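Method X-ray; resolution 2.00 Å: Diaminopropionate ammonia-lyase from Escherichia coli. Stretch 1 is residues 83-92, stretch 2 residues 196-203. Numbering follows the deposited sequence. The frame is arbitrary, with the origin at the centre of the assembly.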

# COMPACT_ATOMS: atom_id res chain seq x y z
N TYR B 83 -15.78 27.29 10.56
CA TYR B 83 -16.51 27.71 11.76
C TYR B 83 -16.13 29.15 12.13
O TYR B 83 -17.00 29.97 12.41
CB TYR B 83 -16.23 26.76 12.92
CG TYR B 83 -17.16 26.89 14.11
CD1 TYR B 83 -18.56 26.94 13.95
CD2 TYR B 83 -16.65 26.91 15.41
CE1 TYR B 83 -19.40 27.03 15.04
CE2 TYR B 83 -17.50 26.98 16.51
CZ TYR B 83 -18.86 27.05 16.32
OH TYR B 83 -19.68 27.12 17.42
N ALA B 84 -14.84 29.44 12.10
CA ALA B 84 -14.36 30.78 12.38
C ALA B 84 -14.87 31.79 11.36
O ALA B 84 -15.27 32.90 11.72
CB ALA B 84 -12.85 30.79 12.46
N ILE B 85 -14.85 31.42 10.09
CA ILE B 85 -15.30 32.32 9.03
C ILE B 85 -16.79 32.65 9.16
O ILE B 85 -17.22 33.82 9.00
CB ILE B 85 -14.87 31.77 7.65
CG1 ILE B 85 -13.38 32.11 7.44
CG2 ILE B 85 -15.70 32.41 6.53
CD1 ILE B 85 -12.59 31.01 6.79
N ALA B 86 -17.59 31.64 9.48
CA ALA B 86 -19.02 31.81 9.69
C ALA B 86 -19.27 32.65 10.95
O ALA B 86 -20.13 33.53 10.95
CB ALA B 86 -19.70 30.45 9.80
N GLN B 87 -18.52 32.38 12.03
CA GLN B 87 -18.61 33.19 13.24
C GLN B 87 -18.31 34.68 12.96
O GLN B 87 -19.03 35.58 13.43
CB GLN B 87 -17.66 32.67 14.33
CG GLN B 87 -18.00 31.29 14.90
CD GLN B 87 -18.98 31.35 16.06
OE1 GLN B 87 -19.22 30.35 16.75
NE2 GLN B 87 -19.54 32.51 16.29
N LEU B 88 -17.26 34.93 12.19
CA LEU B 88 -16.86 36.30 11.85
C LEU B 88 -17.92 36.99 10.99
O LEU B 88 -18.23 38.18 11.20
CB LEU B 88 -15.50 36.32 11.13
CG LEU B 88 -14.20 36.06 11.93
CD1 LEU B 88 -13.07 35.65 10.99
CD2 LEU B 88 -13.79 37.26 12.77
N LEU B 89 -18.49 36.26 10.02
CA LEU B 89 -19.53 36.82 9.17
C LEU B 89 -20.79 37.13 9.99
O LEU B 89 -21.36 38.24 9.88
CB LEU B 89 -19.83 35.92 7.97
CG LEU B 89 -20.51 36.69 6.83
CD1 LEU B 89 -19.54 37.72 6.24
CD2 LEU B 89 -21.06 35.78 5.74
N CYS B 90 -21.19 36.20 10.85
CA CYS B 90 -22.35 36.42 11.72
C CYS B 90 -22.17 37.63 12.64
O CYS B 90 -23.10 38.42 12.83
CB CYS B 90 -22.68 35.16 12.52
SG CYS B 90 -23.44 33.90 11.47
N GLU B 91 -20.95 37.77 13.17
CA GLU B 91 -20.60 38.91 14.00
C GLU B 91 -20.74 40.25 13.24
O GLU B 91 -21.33 41.20 13.74
CB GLU B 91 -19.18 38.75 14.53
CG GLU B 91 -18.93 39.43 15.87
CD GLU B 91 -17.67 38.91 16.54
OE1 GLU B 91 -16.58 39.19 15.99
OE2 GLU B 91 -17.77 38.21 17.58
N LYS B 92 -20.22 40.30 12.01
CA LYS B 92 -20.33 41.51 11.19
C LYS B 92 -21.79 41.82 10.86
O LYS B 92 -22.23 42.95 11.04
CB LYS B 92 -19.51 41.39 9.91
CG LYS B 92 -19.42 42.68 9.12
CD LYS B 92 -18.92 42.40 7.71
N THR B 196 -6.70 36.12 19.65
CA THR B 196 -7.10 34.81 20.21
C THR B 196 -8.55 34.40 19.90
O THR B 196 -8.90 33.23 20.09
CB THR B 196 -6.94 34.74 21.73
OG1 THR B 196 -7.83 35.68 22.32
CG2 THR B 196 -5.50 34.99 22.19
N LYS B 197 -9.38 35.34 19.47
CA LYS B 197 -10.79 35.06 19.20
C LYS B 197 -10.95 34.03 18.07
O LYS B 197 -11.65 33.02 18.22
CB LYS B 197 -11.51 36.35 18.86
CG LYS B 197 -13.02 36.24 18.70
CD LYS B 197 -13.63 37.60 18.36
CE LYS B 197 -13.39 37.93 16.88
NZ LYS B 197 -14.00 39.24 16.49
N ILE B 198 -10.29 34.30 16.95
CA ILE B 198 -10.36 33.44 15.77
C ILE B 198 -9.77 32.03 16.03
O ILE B 198 -10.46 31.04 15.82
CB ILE B 198 -9.80 34.16 14.50
CG1 ILE B 198 -10.77 35.26 14.07
CG2 ILE B 198 -9.56 33.15 13.36
CD1 ILE B 198 -10.15 36.40 13.28
N PRO B 199 -8.52 31.93 16.53
CA PRO B 199 -8.00 30.57 16.84
C PRO B 199 -8.80 29.78 17.88
O PRO B 199 -8.83 28.57 17.83
CB PRO B 199 -6.58 30.83 17.40
CG PRO B 199 -6.46 32.28 17.57
CD PRO B 199 -7.48 32.96 16.71
N THR B 200 -9.44 30.46 18.83
CA THR B 200 -10.37 29.79 19.73
C THR B 200 -11.51 29.13 18.93
O THR B 200 -11.81 27.95 19.14
CB THR B 200 -10.92 30.78 20.78
OG1 THR B 200 -9.83 31.25 21.59
CG2 THR B 200 -11.95 30.10 21.69
N TRP B 201 -12.13 29.87 18.01
CA TRP B 201 -13.21 29.29 17.20
C TRP B 201 -12.72 28.11 16.41
O TRP B 201 -13.42 27.09 16.29
CB TRP B 201 -13.82 30.31 16.26
CG TRP B 201 -14.78 31.30 16.90
CD1 TRP B 201 -15.67 31.07 17.94
CD2 TRP B 201 -14.99 32.70 16.52
NE1 TRP B 201 -16.38 32.20 18.24
CE2 TRP B 201 -16.03 33.21 17.41
CE3 TRP B 201 -14.44 33.55 15.56
CZ2 TRP B 201 -16.48 34.53 17.34
CZ3 TRP B 201 -14.91 34.87 15.50
CH2 TRP B 201 -15.90 35.34 16.36
N ILE B 202 -11.53 28.25 15.85
CA ILE B 202 -10.93 27.19 15.04
C ILE B 202 -10.76 25.91 15.85
O ILE B 202 -11.08 24.82 15.37
CB ILE B 202 -9.61 27.64 14.40
CG1 ILE B 202 -9.88 28.66 13.30
CG2 ILE B 202 -8.85 26.43 13.83
CD1 ILE B 202 -8.66 29.44 12.84
N MET B 203 -10.28 26.05 17.09
CA MET B 203 -10.03 24.89 17.94
C MET B 203 -11.30 24.24 18.42
O MET B 203 -11.38 23.01 18.53
CB MET B 203 -9.19 25.30 19.15
CG MET B 203 -7.75 25.56 18.76
SD MET B 203 -6.87 26.39 20.08
CE MET B 203 -6.76 25.05 21.28

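Two helices, residues 83-92 and 197-203, cross at 130° between their N-to-C directions, with their axes 8.6 Å apart at closest approach. The contact is built around one large side chain and one small one. Trp201 gives up 140 Å² to the other helix, far more than any other residue here, and Ala84 is the residue nearest it across the backbones, Ala84 CA to Trp201 CA being 5.2 Å. With only a methyl on Ala84, Ala84 CA packs 3.9 Å from Trp201 CB, and Ala84 CB still reaches Ile202 CG1 at 3.8 Å and Ile198 CG2 at 4.1 Å. Alanine thus fills the narrow part of the interface without holding the helices apart.

The indole of Trp201 is a knob seated among Ala84, Gln87, Leu88 and Glu91, the i, i+3, i+4, i+7 pattern of one helical surface. Its CB already points toward the partner helix; chi1 of -77° (m) and chi2 of -36° then lay the ring along that surface, so that successive turns meet different parts of it. Gln87 covers one face. Gln87 CB lies 3.4 Å from the centroid of the Trp201 six-membered ring and 8° off the ring normal, a nearly ideal CH-pi contact. The m, m conformation of Gln87 leaves its aliphatic root against the indole while the chain bends at chi2, and the residue as a whole is partly exposed. A long polar side chain suits this place because its first carbons can act as a hydrophobic lid.

Leu88 works at the ring's edge. Its CA-to-CB bond points sideways, but the m, t rotamer, with chi1 of -73° and chi2 of 160°, brings the end of the side chain nearer the other helix. There Leu88 CD2 meets both Trp201 CZ3 and Ile198 CD1 at 3.8 Å. Ile198 is likewise m, t, common for isoleucine in a helix, and extends its CD1 to complete this buried apolar patch.

Further along, the contact becomes polar. Glu91 and Lys197, both exposed, point toward one another's helices and join in a salt bridge that is also a hydrogen bond, Lys197 NZ to Glu91 OE1 at 2.6 Å. Lys197 runs out through t, t, turns at chi3 (78°, p), and finishes t, while Glu91 is extended through chi1 and chi2. Both chains therefore span the gap at the margin, where solvent can reach the charges. The second carboxylate oxygen is not idle: Glu91 OE2 lies 3.6 Å from Trp201 CH2, near the ring plane, where the ring hydrogens carry partial positive charge.

At the other end, Tyr83 takes chi1 of -166° (t) and sets its ring edge against the backbone, Tyr83 CD2 being 3.4 Å from Trp201 O. The rules are simple: a small residue at the closest approach, one large aromatic beside it, aliphatic carbon on its face and edge, and a charged pair outside.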